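Side-chain contacts in hypothetical protein VC1899 (Vibrio cholerae, PDB 1XMX), which is of unknown function but probably binds nucleic acid and may act as a nuclease, with a Card1-like endonuclease domain of the PD-(D/E)XK clan: residues P346-H349 / N350-T353; I34-H37 / T38-V41; E207-D210 / K211-G214; E255-V258 / H259-K263; C126-Y129 / P130-N133. All blocks are in the same frame, centred on the assembly; numbering follows the deposited sequence.

Overall arrangement
Contact 4 lies nearest the core, on the buried middle of helix 243-266. Contact 2 is partly buried, and contacts 1, 3 and 5 are at the surface. Contacts 1 and 4 share the Card1-like endonuclease range, with centres about 24 Å apart. Contacts 2 and 5 reach the same sheet, but their nearest atoms stay about 15 Å apart. Contact 3 is remote from both of these, across the centre of the chain. Contacts 1, 2 and 3 start helices, with an ion pair, a polar turn and a capping box in that order. Contact 4 relies on helix backbone bonds, a buried threonine hydroxyl and apolar groups. Contact 5 ends a strand with a cis proline and a CH-pi contact on a tryptophan face.

Contact 1 of 5, residues P346-H349 / N350-T353; sequences PLRH and NDIT
R348 and D351 form a salt bridge over the start of helix 349-358. R348 NH1 lies 2.8 Å from D351 OD2. The guanidinium and carboxylate planes are turned 67° apart, so the charged groups meet at a slant. The arginine chain starts with CG anti to the backbone N (chi1 166°) and bends at chi3, which brings NH1 back to the acid. One water bridges the two residues. It accepts from R348 N at 2.8 Å and donates to D351 OD2. Outside the segments, R348 NH2 bonds to M314 O.

D351 is the buried partner, and R348 reaches it from the exposed surface. H349, N350 and T353 are exposed as well.

The backbone of the first turn is closely bonded. R348 O accepts from I352 N at 3.2 Å. H349 O takes T353 N at 2.8 Å in a nearly straight bond (175°). I352 CG1 rests on L347 CB at 4.0 Å, a looser apolar touch.

R348 occupies the N-cap position. The acid sits in the first turn, where a negative charge probably suits the helix dipole. The arginine and water give D351 OD2 two partners, which ties the incoming loop to that turn.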
loop_
_atom_site.group_PDB
_atom_site.type_symbol
_atom_site.label_atom_id
_atom_site.label_comp_id
_atom_site.label_asym_id
_atom_site.label_seq_id
_atom_site.Cartn_x
_atom_site.Cartn_y
_atom_site.Cartn_z
ATOM N N PRO A 346 21.361 -12.252 2.897
ATOM C CA PRO A 346 20.751 -13.510 3.354
ATOM C C PRO A 346 19.877 -13.276 4.573
ATOM O O PRO A 346 20.133 -12.386 5.350
ATOM C CB PRO A 346 21.957 -14.380 3.728
ATOM C CG PRO A 346 23.101 -13.796 2.932
ATOM C CD PRO A 346 22.818 -12.358 2.711
ATOM N N LEU A 347 18.827 -14.070 4.734
ATOM C CA LEU A 347 17.976 -13.924 5.904
ATOM C C LEU A 347 18.188 -15.093 6.872
ATOM O O LEU A 347 18.126 -16.248 6.490
ATOM C CB LEU A 347 16.518 -13.827 5.475
ATOM C CG LEU A 347 16.301 -13.118 4.136
ATOM C CD1 LEU A 347 15.894 -14.129 3.004
ATOM C CD2 LEU A 347 15.297 -12.016 4.321
ATOM N N ARG A 348 18.493 -14.778 8.116
ATOM C CA ARG A 348 18.661 -15.799 9.141
ATOM C C ARG A 348 17.326 -16.591 9.329
ATOM O O ARG A 348 16.251 -16.069 9.007
ATOM C CB ARG A 348 19.186 -15.087 10.390
ATOM C CG ARG A 348 19.157 -15.834 11.698
ATOM C CD ARG A 348 19.354 -14.818 12.811
ATOM N NE ARG A 348 20.444 -13.879 12.516
ATOM C CZ ARG A 348 20.284 -12.563 12.354
ATOM N NH1 ARG A 348 19.063 -12.021 12.448
ATOM N NH2 ARG A 348 21.345 -11.779 12.115
ATOM N N HIS A 349 17.387 -17.850 9.765
ATOM C CA HIS A 349 16.165 -18.653 9.889
ATOM C C HIS A 349 15.120 -18.134 10.877
ATOM O O HIS A 349 13.922 -18.320 10.663
ATOM C CB HIS A 349 16.421 -20.142 10.115
ATOM C CG HIS A 349 15.880 -20.988 9.008
ATOM N ND1 HIS A 349 14.553 -21.371 8.942
ATOM C CD2 HIS A 349 16.461 -21.456 7.878
ATOM C CE1 HIS A 349 14.354 -22.070 7.835
ATOM N NE2 HIS A 349 15.494 -22.126 7.168
ATOM N N ASN A 350 15.605 -17.526 11.951
ATOM C CA ASN A 350 14.826 -16.753 12.886
ATOM C C ASN A 350 13.864 -15.831 12.221
ATOM O O ASN A 350 12.683 -15.749 12.610
ATOM C CB ASN A 350 15.761 -15.843 13.667
ATOM C CG ASN A 350 16.490 -16.569 14.735
ATOM O OD1 ASN A 350 15.872 -17.292 15.536
ATOM N ND2 ASN A 350 17.824 -16.412 14.765
ATOM N N ASP A 351 14.400 -15.073 11.271
ATOM C CA ASP A 351 13.650 -14.014 10.665
ATOM C C ASP A 351 12.720 -14.556 9.596
ATOM O O ASP A 351 11.657 -13.989 9.322
ATOM C CB ASP A 351 14.568 -12.914 10.153
ATOM C CG ASP A 351 15.227 -12.154 11.303
ATOM O OD1 ASP A 351 14.516 -11.705 12.247
ATOM O OD2 ASP A 351 16.472 -12.031 11.266
ATOM N N ILE A 352 13.118 -15.666 9.018
ATOM C CA ILE A 352 12.243 -16.390 8.128
ATOM C C ILE A 352 11.011 -16.924 8.863
ATOM O O ILE A 352 9.867 -16.657 8.485
ATOM C CB ILE A 352 12.997 -17.513 7.440
ATOM C CG1 ILE A 352 14.125 -16.890 6.599
ATOM C CG2 ILE A 352 12.061 -18.276 6.546
ATOM C CD1 ILE A 352 14.956 -17.908 5.822
ATOM N N THR A 353 11.260 -17.680 9.913
ATOM C CA THR A 353 10.214 -18.189 10.771
ATOM C C THR A 353 9.381 -17.031 11.331
ATOM O O THR A 353 8.183 -17.117 11.429
ATOM C CB THR A 353 10.835 -19.037 11.859
ATOM O OG1 THR A 353 11.463 -20.186 11.242
ATOM C CG2 THR A 353 9.739 -19.478 12.885
HETATM O O HOH W 1 17.770 -12.323 9.178
#

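Contact 2 of 5, residues I34-H37 / T38-V41; sequences IGDH and TQTV
D36 and Q39 hold each other across a tight turn. D36 N donates to Q39 OE1 at 3.0 Å, in the plane of the amide and on a lone pair of the oxygen. In return Q39 N donates to D36 O at 2.9 Å. The glutamine chain runs extended beyond CG, and this carries its amide back to the strand end. The same OE1 lies 3.3 Å from G35 CA, a close approach to a residue with no side chain.

The carboxylate of D36 has its own partner. T38 OG1 donates to D36 OD1 at 2.9 Å, on the syn side. D36 CG stands between its backbone N and carbonyl carbon (chi1 72°), and this folds the acid over T38.

H37 O accepts twice from T40. T40 OG1 comes in the carbonyl plane on a lone pair, at 2.7 Å. T40 N comes from above that plane, at 3.1 Å.

Further out, D36 OD2 makes a salt bridge to R100 NH2. H37 ND1 bonds to E61 OE2, and Q39 NE2 reaches I10 O weakly. These partners tie the turn to helix 98-110, to strand 56-61 and to the end of strand 4-9.

The chain passes through a 3-10 segment, with Q39 as N-cap of helix 40-52. This is the strand-to-helix turn of the beta-alpha-beta unit 30-35, 40-52, 56-61, in a Rossmann-like domain with central strand order 3-2-1-4-5.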
loop_
_atom_site.group_PDB
_atom_site.type_symbol
_atom_site.label_atom_id
_atom_site.label_comp_id
_atom_site.label_asym_id
_atom_site.label_seq_id
_atom_site.Cartn_x
_atom_site.Cartn_y
_atom_site.Cartn_z
ATOM N N ILE A 34 -23.709 5.278 8.676
ATOM C CA ILE A 34 -24.289 5.164 10.007
ATOM C C ILE A 34 -23.118 4.893 10.974
ATOM O O ILE A 34 -22.254 4.099 10.660
ATOM C CB ILE A 34 -25.279 3.986 10.053
ATOM C CG1 ILE A 34 -26.569 4.357 9.326
ATOM C CG2 ILE A 34 -25.610 3.545 11.514
ATOM C CD1 ILE A 34 -27.334 3.153 8.832
ATOM N N GLY A 35 -23.041 5.596 12.108
ATOM C CA GLY A 35 -21.925 5.404 13.041
ATOM C C GLY A 35 -22.290 6.037 14.381
ATOM O O GLY A 35 -23.303 6.741 14.486
ATOM N N ASP A 36 -21.468 5.815 15.406
ATOM C CA ASP A 36 -21.652 6.528 16.654
ATOM C C ASP A 36 -20.819 7.801 16.711
ATOM O O ASP A 36 -19.991 8.038 15.822
ATOM C CB ASP A 36 -21.413 5.608 17.845
ATOM C CG ASP A 36 -19.953 5.248 18.041
ATOM O OD1 ASP A 36 -19.053 6.021 17.712
ATOM O OD2 ASP A 36 -19.688 4.178 18.576
ATOM N N HIS A 37 -21.037 8.627 17.729
ATOM C CA HIS A 37 -20.391 9.924 17.742
ATOM C C HIS A 37 -18.879 9.882 17.632
ATOM O O HIS A 37 -18.302 10.695 16.908
ATOM C CB HIS A 37 -20.843 10.832 18.883
ATOM C CG HIS A 37 -20.231 12.194 18.799
ATOM N ND1 HIS A 37 -20.546 13.091 17.790
ATOM C CD2 HIS A 37 -19.273 12.796 19.548
ATOM C CE1 HIS A 37 -19.815 14.184 17.924
ATOM N NE2 HIS A 37 -19.050 14.042 18.996
ATOM N N THR A 38 -18.227 8.925 18.296
ATOM C CA THR A 38 -16.782 8.825 18.254
ATOM C C THR A 38 -16.255 8.433 16.837
ATOM O O THR A 38 -15.080 8.436 16.608
ATOM C CB THR A 38 -16.208 7.801 19.264
ATOM O OG1 THR A 38 -16.395 6.484 18.743
ATOM C CG2 THR A 38 -16.839 7.931 20.639
ATOM N N GLN A 39 -17.122 8.098 15.908
ATOM C CA GLN A 39 -16.666 7.748 14.578
ATOM C C GLN A 39 -16.797 8.926 13.582
ATOM O O GLN A 39 -16.589 8.748 12.378
ATOM C CB GLN A 39 -17.456 6.526 14.091
ATOM C CG GLN A 39 -17.099 5.309 14.891
ATOM C CD GLN A 39 -17.908 4.113 14.491
ATOM O OE1 GLN A 39 -19.144 4.185 14.456
ATOM N NE2 GLN A 39 -17.235 3.024 14.130
ATOM N N THR A 40 -17.138 10.108 14.088
ATOM C CA THR A 40 -17.159 11.349 13.296
ATOM C C THR A 40 -15.851 11.554 12.485
ATOM O O THR A 40 -15.857 11.987 11.310
ATOM C CB THR A 40 -17.349 12.579 14.251
ATOM O OG1 THR A 40 -18.614 12.493 14.902
ATOM C CG2 THR A 40 -17.281 13.884 13.464
ATOM N N VAL A 41 -14.722 11.230 13.101
ATOM C CA VAL A 41 -13.429 11.460 12.419
ATOM C C VAL A 41 -13.242 10.494 11.207
ATOM O O VAL A 41 -12.812 10.914 10.138
ATOM C CB VAL A 41 -12.247 11.439 13.421
ATOM C CG1 VAL A 41 -12.175 10.040 14.111
ATOM C CG2 VAL A 41 -10.923 11.862 12.707
#

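Contact 3 of 5, residues E207-D210 / K211-G214; sequences ELSD and KQQG
S209 and Q212 are joined by reciprocal hydrogen bonds between side chain and backbone. Q212 N donates to S209 OG at 3.1 Å with an angle of 167°. S209 N donates to Q212 OE1 at 2.9 Å, equally straight, in the amide plane and on a lone pair. The serine hydroxyl sits between its backbone N and carbonyl carbon (chi1 58°), which aims OG at the first turn. The glutamine is extended beyond CG, which brings OE1 back to the serine N-H.

A water adds to this grip. It donates to Q212 OE1 at 2.8 Å and also to E207 O, so the glutamine oxygen is linked to the strand end as well.

The backbone bonds are partly weak. Q213 N donates to S209 O at 3.1 Å. The bond from G214 N to D210 O is weak, and G214 N also bonds to K211 O. The helix is short and loosely bonded.

Apolar touches lie on the inner side. L208 CB is 3.9 Å from Q212 CB and 3.7 Å from Q213 CG. The side chains of L208 and Q212 cross at about a right angle. L208 is buried against L194 of helix 181-201 and L222 of helix 216-227, and Q212 touches T190 and Y193.

S209 as N-cap and Q212 three residues on make a capping box, with glutamine as the side-chain acceptor. It starts helix 210-213 just after strand 205-207.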
loop_
_atom_site.group_PDB
_atom_site.type_symbol
_atom_site.label_atom_id
_atom_site.label_comp_id
_atom_site.label_asym_id
_atom_site.label_seq_id
_atom_site.Cartn_x
_atom_site.Cartn_y
_atom_site.Cartn_z
ATOM N N GLU A 207 37.755 10.000 -2.722
ATOM C CA GLU A 207 39.004 9.294 -3.073
ATOM C C GLU A 207 39.048 7.984 -2.299
ATOM O O GLU A 207 38.855 7.959 -1.080
ATOM C CB GLU A 207 40.235 10.125 -2.703
ATOM C CG GLU A 207 41.526 9.695 -3.494
ATOM C CD GLU A 207 42.759 10.546 -3.105
ATOM O OE1 GLU A 207 42.775 11.112 -1.980
ATOM O OE2 GLU A 207 43.704 10.641 -3.942
ATOM N N LEU A 208 39.292 6.908 -3.014
ATOM C CA LEU A 208 39.392 5.590 -2.397
ATOM C C LEU A 208 40.787 5.395 -1.818
ATOM O O LEU A 208 41.814 5.845 -2.428
ATOM C CB LEU A 208 39.114 4.511 -3.457
ATOM C CG LEU A 208 37.642 4.214 -3.830
ATOM C CD1 LEU A 208 36.850 5.397 -4.397
ATOM C CD2 LEU A 208 37.576 3.053 -4.760
ATOM N N SER A 209 40.852 4.702 -0.677
ATOM C CA SER A 209 42.156 4.332 -0.107
ATOM C C SER A 209 42.819 3.373 -1.056
ATOM O O SER A 209 42.160 2.858 -1.956
ATOM C CB SER A 209 41.969 3.631 1.231
ATOM O OG SER A 209 41.146 2.475 1.066
ATOM N N ASP A 210 44.095 3.076 -0.868
ATOM C CA ASP A 210 44.721 2.120 -1.775
ATOM C C ASP A 210 44.163 0.711 -1.577
ATOM O O ASP A 210 44.115 -0.092 -2.521
ATOM C CB ASP A 210 46.238 2.107 -1.633
ATOM C CG ASP A 210 46.843 3.446 -1.925
ATOM O OD1 ASP A 210 46.707 3.930 -3.076
ATOM O OD2 ASP A 210 47.439 4.031 -0.992
ATOM N N LYS A 211 43.803 0.389 -0.338
ATOM C CA LYS A 211 43.161 -0.870 -0.092
ATOM C C LYS A 211 41.828 -0.967 -0.898
ATOM O O LYS A 211 41.631 -1.928 -1.664
ATOM C CB LYS A 211 42.951 -1.057 1.398
ATOM C CG LYS A 211 42.530 -2.470 1.753
ATOM C CD LYS A 211 42.548 -2.742 3.243
ATOM C CE LYS A 211 43.861 -2.299 3.923
ATOM N NZ LYS A 211 43.920 -2.680 5.399
ATOM N N GLN A 212 40.945 0.038 -0.765
ATOM C CA GLN A 212 39.690 0.053 -1.525
ATOM C C GLN A 212 39.885 -0.091 -3.032
ATOM O O GLN A 212 39.048 -0.716 -3.732
ATOM C CB GLN A 212 38.865 1.310 -1.217
ATOM C CG GLN A 212 38.206 1.263 0.163
ATOM C CD GLN A 212 37.746 2.626 0.632
ATOM O OE1 GLN A 212 38.330 3.653 0.296
ATOM N NE2 GLN A 212 36.682 2.646 1.386
ATOM N N GLN A 213 40.968 0.498 -3.543
ATOM C CA GLN A 213 41.279 0.430 -4.975
ATOM C C GLN A 213 41.657 -0.977 -5.441
ATOM O O GLN A 213 41.540 -1.285 -6.635
ATOM C CB GLN A 213 42.412 1.406 -5.335
ATOM C CG GLN A 213 42.004 2.855 -5.100
ATOM C CD GLN A 213 43.103 3.840 -5.437
ATOM O OE1 GLN A 213 43.413 4.728 -4.642
ATOM N NE2 GLN A 213 43.701 3.685 -6.603
ATOM N N GLY A 214 42.096 -1.837 -4.520
ATOM C CA GLY A 214 42.420 -3.210 -4.885
ATOM C C GLY A 214 41.259 -4.204 -4.691
ATOM O O GLY A 214 41.406 -5.382 -4.981
HETATM O O HOH W 2 37.851 6.232 1.230
#

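Contact 4 of 5, residues E255-V258 / H259-K263; sequences ETLV and HSTVK
The carbonyl plane of L257 is met on both faces by T261. T261 OG1 comes from above one face, 38° out of the plane, at 2.7 Å from L257 O. T261 N comes from the opposite face, less steeply, at 2.8 Å. OG1 lies beside its own backbone N and opposite the carbonyl carbon (chi1 -57°), which turns the hydroxyl back onto L257 O. The side chain of H259 leads away from the preceding turn and touches R275. Its CB stays 3.3 Å from E255 O.

The other carbonyls each take the usual helix bond. H259 N reaches E255 O at 2.9 Å, S260 N reaches T256 O, and V262 N reaches V258 O at 3.0 Å.

V258 CG1 meets V262 CG2 at 4.2 Å, the side chains crossing at a slant. V258 packs on I307 and C309 of strand 303-310, and V262 on F379. L257 runs alongside T261, with its CD1 3.9 Å from T261 OG1, and both touch helix 371-380. The helix is thus wedged between the sheet and other helices.

The end of the E255 side chain leads off to C309, and OE2 bonds to N278 ND2. Its acid also lies close to E252 and D295, a grouping consistent with a PD-(D/E)XK site, though no role is established here. S260 OG makes a weak hydrogen bond to a formic acid molecule, probably from the crystallisation liquor.

T256 OG1 bonds to E252 O. T261 is buried, and its hydroxyl is likewise satisfied within its own helix, so it needs no polar partner from the packed neighbours.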
loop_
_atom_site.group_PDB
_atom_site.type_symbol
_atom_site.label_atom_id
_atom_site.label_comp_id
_atom_site.label_asym_id
_atom_site.label_seq_id
_atom_site.Cartn_x
_atom_site.Cartn_y
_atom_site.Cartn_z
ATOM N N GLU A 255 15.270 -0.489 -4.249
ATOM C CA GLU A 255 13.861 -0.026 -4.211
ATOM C C GLU A 255 13.480 0.549 -5.594
ATOM O O GLU A 255 12.346 0.468 -6.005
ATOM C CB GLU A 255 13.639 0.997 -3.102
ATOM C CG GLU A 255 14.599 2.219 -3.186
ATOM C CD GLU A 255 14.487 3.148 -1.987
ATOM O OE1 GLU A 255 13.965 2.746 -0.924
ATOM O OE2 GLU A 255 14.937 4.289 -2.066
ATOM N N THR A 256 14.416 1.214 -6.244
ATOM C CA THR A 256 14.232 1.682 -7.603
ATOM C C THR A 256 13.943 0.551 -8.587
ATOM O O THR A 256 13.063 0.692 -9.433
ATOM C CB THR A 256 15.510 2.415 -8.082
ATOM O OG1 THR A 256 15.750 3.537 -7.228
ATOM C CG2 THR A 256 15.307 2.951 -9.492
ATOM N N LEU A 257 14.721 -0.538 -8.497
ATOM C CA LEU A 257 14.522 -1.776 -9.260
ATOM C C LEU A 257 13.138 -2.407 -8.948
ATOM O O LEU A 257 12.389 -2.804 -9.855
ATOM C CB LEU A 257 15.637 -2.787 -8.935
ATOM C CG LEU A 257 15.401 -4.196 -9.513
ATOM C CD1 LEU A 257 15.523 -4.261 -11.035
ATOM C CD2 LEU A 257 16.345 -5.166 -8.815
ATOM N N VAL A 258 12.797 -2.493 -7.663
ATOM C CA VAL A 258 11.517 -3.060 -7.310
ATOM C C VAL A 258 10.377 -2.181 -7.852
ATOM O O VAL A 258 9.408 -2.688 -8.402
ATOM C CB VAL A 258 11.324 -3.230 -5.806
ATOM C CG1 VAL A 258 9.827 -3.644 -5.524
ATOM C CG2 VAL A 258 12.364 -4.252 -5.244
ATOM N N HIS A 259 10.485 -0.878 -7.706
ATOM C CA HIS A 259 9.472 -0.016 -8.263
ATOM C C HIS A 259 9.348 -0.181 -9.789
ATOM O O HIS A 259 8.250 -0.258 -10.335
ATOM C CB HIS A 259 9.763 1.415 -7.878
ATOM C CG HIS A 259 8.799 2.404 -8.441
ATOM N ND1 HIS A 259 7.485 2.500 -8.009
ATOM C CD2 HIS A 259 8.962 3.353 -9.394
ATOM C CE1 HIS A 259 6.889 3.484 -8.658
ATOM N NE2 HIS A 259 7.762 4.015 -9.502
ATOM N N SER A 260 10.484 -0.209 -10.459
ATOM C CA SER A 260 10.525 -0.369 -11.901
ATOM C C SER A 260 9.937 -1.715 -12.361
ATOM O O SER A 260 9.356 -1.790 -13.422
ATOM C CB SER A 260 11.964 -0.239 -12.369
ATOM O OG SER A 260 12.355 1.131 -12.351
ATOM N N THR A 261 10.180 -2.773 -11.597
ATOM C CA THR A 261 9.623 -4.100 -11.852
ATOM C C THR A 261 8.091 -4.184 -11.636
ATOM O O THR A 261 7.382 -4.802 -12.427
ATOM C CB THR A 261 10.350 -5.122 -10.952
ATOM O OG1 THR A 261 11.737 -5.024 -11.258
ATOM C CG2 THR A 261 9.867 -6.546 -11.161
ATOM N N VAL A 262 7.597 -3.547 -10.579
ATOM C CA VAL A 262 6.195 -3.455 -10.341
ATOM C C VAL A 262 5.523 -2.774 -11.514
ATOM O O VAL A 262 4.437 -3.201 -11.955
ATOM C CB VAL A 262 5.861 -2.687 -9.021
ATOM C CG1 VAL A 262 4.311 -2.434 -8.940
ATOM C CG2 VAL A 262 6.317 -3.469 -7.791
ATOM N N LYS A 263 6.141 -1.709 -12.008
ATOM C CA LYS A 263 5.613 -0.959 -13.159
ATOM C C LYS A 263 5.531 -1.831 -14.436
ATOM O O LYS A 263 4.546 -1.757 -15.169
ATOM C CB LYS A 263 6.438 0.301 -13.410
ATOM C CG LYS A 263 6.025 1.027 -14.654
ATOM C CD LYS A 263 6.980 2.158 -14.980
ATOM C CE LYS A 263 6.535 2.897 -16.249
ATOM N NZ LYS A 263 7.466 4.032 -16.509
#

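Contact 5 of 5, residues C126-Y129 / P130-N133; sequences CWLY and PEGN
The Y129-P130 peptide bond is cis, which brings the two CA atoms to 3.0 Å. The proline then lies over one face of the tyrosine ring. P130 N is over that face, and P130 CA comes 3.6 Å from Y129 CD1. The tyrosine CG is anti to its backbone N (chi1 174°), which swings the ring over the bend. R109 makes a cation-pi contact with the same ring.

W127 faces the returning chain. N133 CB sits over the five-membered ring, 3.4 Å from its centroid and 19° off the normal, a CH-pi contact. N133 ND2 lies over the same face toward the rim, 3.4 Å from W127 CE3. The amide stands nearly upright on the indole, the planes 84° apart. F116 meets the indole edge-to-face.

The chain here leaves strand 124-129 near the edge of the N-terminal sheet. L128 and Y129 form a classic beta bulge opposite I115. A type I turn from P130 to N133 follows, closed by N133 N to P130 O at 3.1 Å, and carries N133 back to the indole.

E131 bends at chi2 and folds toward the strand. Its OE1 lies 3.1 Å from W127 O; both are acceptors, so the approach is not a hydrogen bond and is probably unfavourable for a charged carboxylate.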
loop_
_atom_site.group_PDB
_atom_site.type_symbol
_atom_site.label_atom_id
_atom_site.label_comp_id
_atom_site.label_asym_id
_atom_site.label_seq_id
_atom_site.Cartn_x
_atom_site.Cartn_y
_atom_site.Cartn_z
ATOM N N CYS A 126 -21.348 -9.120 -3.663
ATOM C CA CYS A 126 -22.224 -10.271 -3.572
ATOM C C CYS A 126 -23.573 -9.754 -3.134
ATOM O O CYS A 126 -23.658 -9.018 -2.126
ATOM C CB CYS A 126 -21.715 -11.225 -2.487
ATOM S SG CYS A 126 -20.029 -11.952 -2.766
ATOM N N TRP A 127 -24.606 -10.090 -3.897
ATOM C CA TRP A 127 -25.965 -9.650 -3.567
ATOM C C TRP A 127 -26.630 -10.607 -2.626
ATOM O O TRP A 127 -26.869 -11.759 -2.992
ATOM C CB TRP A 127 -26.788 -9.539 -4.831
ATOM C CG TRP A 127 -26.283 -8.457 -5.663
ATOM C CD1 TRP A 127 -25.433 -8.555 -6.755
ATOM C CD2 TRP A 127 -26.505 -7.067 -5.453
ATOM N NE1 TRP A 127 -25.164 -7.306 -7.253
ATOM C CE2 TRP A 127 -25.816 -6.372 -6.497
ATOM C CE3 TRP A 127 -27.277 -6.336 -4.536
ATOM C CZ2 TRP A 127 -25.848 -4.998 -6.619
ATOM C CZ3 TRP A 127 -27.301 -4.961 -4.655
ATOM C CH2 TRP A 127 -26.579 -4.305 -5.694
ATOM N N LEU A 128 -26.890 -10.142 -1.407
ATOM C CA LEU A 128 -27.535 -10.966 -0.384
ATOM C C LEU A 128 -29.026 -10.937 -0.613
ATOM O O LEU A 128 -29.719 -11.905 -0.380
ATOM C CB LEU A 128 -27.180 -10.472 1.022
ATOM C CG LEU A 128 -25.862 -11.244 1.131
ATOM C CD1 LEU A 128 -24.690 -10.321 1.352
ATOM C CD2 LEU A 128 -25.838 -12.535 1.977
ATOM N N TYR A 129 -29.492 -9.824 -1.144
ATOM C CA TYR A 129 -30.890 -9.644 -1.396
ATOM C C TYR A 129 -31.026 -8.571 -2.491
ATOM O O TYR A 129 -30.428 -7.498 -2.385
ATOM C CB TYR A 129 -31.637 -9.256 -0.087
ATOM C CG TYR A 129 -33.071 -8.926 -0.399
ATOM C CD1 TYR A 129 -33.959 -9.926 -0.772
ATOM C CD2 TYR A 129 -33.504 -7.616 -0.405
ATOM C CE1 TYR A 129 -35.283 -9.622 -1.135
ATOM C CE2 TYR A 129 -34.793 -7.294 -0.750
ATOM C CZ TYR A 129 -35.682 -8.296 -1.119
ATOM O OH TYR A 129 -36.973 -7.961 -1.436
ATOM N N PRO A 130 -31.733 -8.892 -3.596
ATOM C CA PRO A 130 -32.283 -10.241 -3.980
ATOM C C PRO A 130 -31.154 -11.159 -4.505
ATOM O O PRO A 130 -30.274 -10.666 -5.222
ATOM C CB PRO A 130 -33.266 -9.900 -5.101
ATOM C CG PRO A 130 -32.649 -8.667 -5.743
ATOM C CD PRO A 130 -32.013 -7.868 -4.621
ATOM N N GLU A 131 -31.138 -12.453 -4.136
ATOM C CA GLU A 131 -30.016 -13.307 -4.594
ATOM C C GLU A 131 -29.977 -13.357 -6.135
ATOM O O GLU A 131 -28.966 -13.738 -6.692
ATOM C CB GLU A 131 -30.004 -14.751 -4.021
ATOM C CG GLU A 131 -29.562 -14.977 -2.531
ATOM C CD GLU A 131 -28.022 -14.771 -2.225
ATOM O OE1 GLU A 131 -27.176 -14.878 -3.136
ATOM O OE2 GLU A 131 -27.653 -14.516 -1.065
ATOM N N GLY A 132 -31.072 -12.987 -6.810
ATOM C CA GLY A 132 -31.101 -12.997 -8.278
ATOM C C GLY A 132 -30.158 -12.029 -8.986
ATOM O O GLY A 132 -29.817 -12.237 -10.173
ATOM N N ASN A 133 -29.741 -10.959 -8.301
ATOM C CA ASN A 133 -28.829 -9.980 -8.883
ATOM C C ASN A 133 -27.476 -10.650 -9.161
ATOM O O ASN A 133 -27.106 -11.624 -8.519
ATOM C CB ASN A 133 -28.604 -8.824 -7.909
ATOM C CG ASN A 133 -29.653 -7.709 -8.011
ATOM O OD1 ASN A 133 -30.568 -7.751 -8.851
ATOM N ND2 ASN A 133 -29.502 -6.682 -7.143
#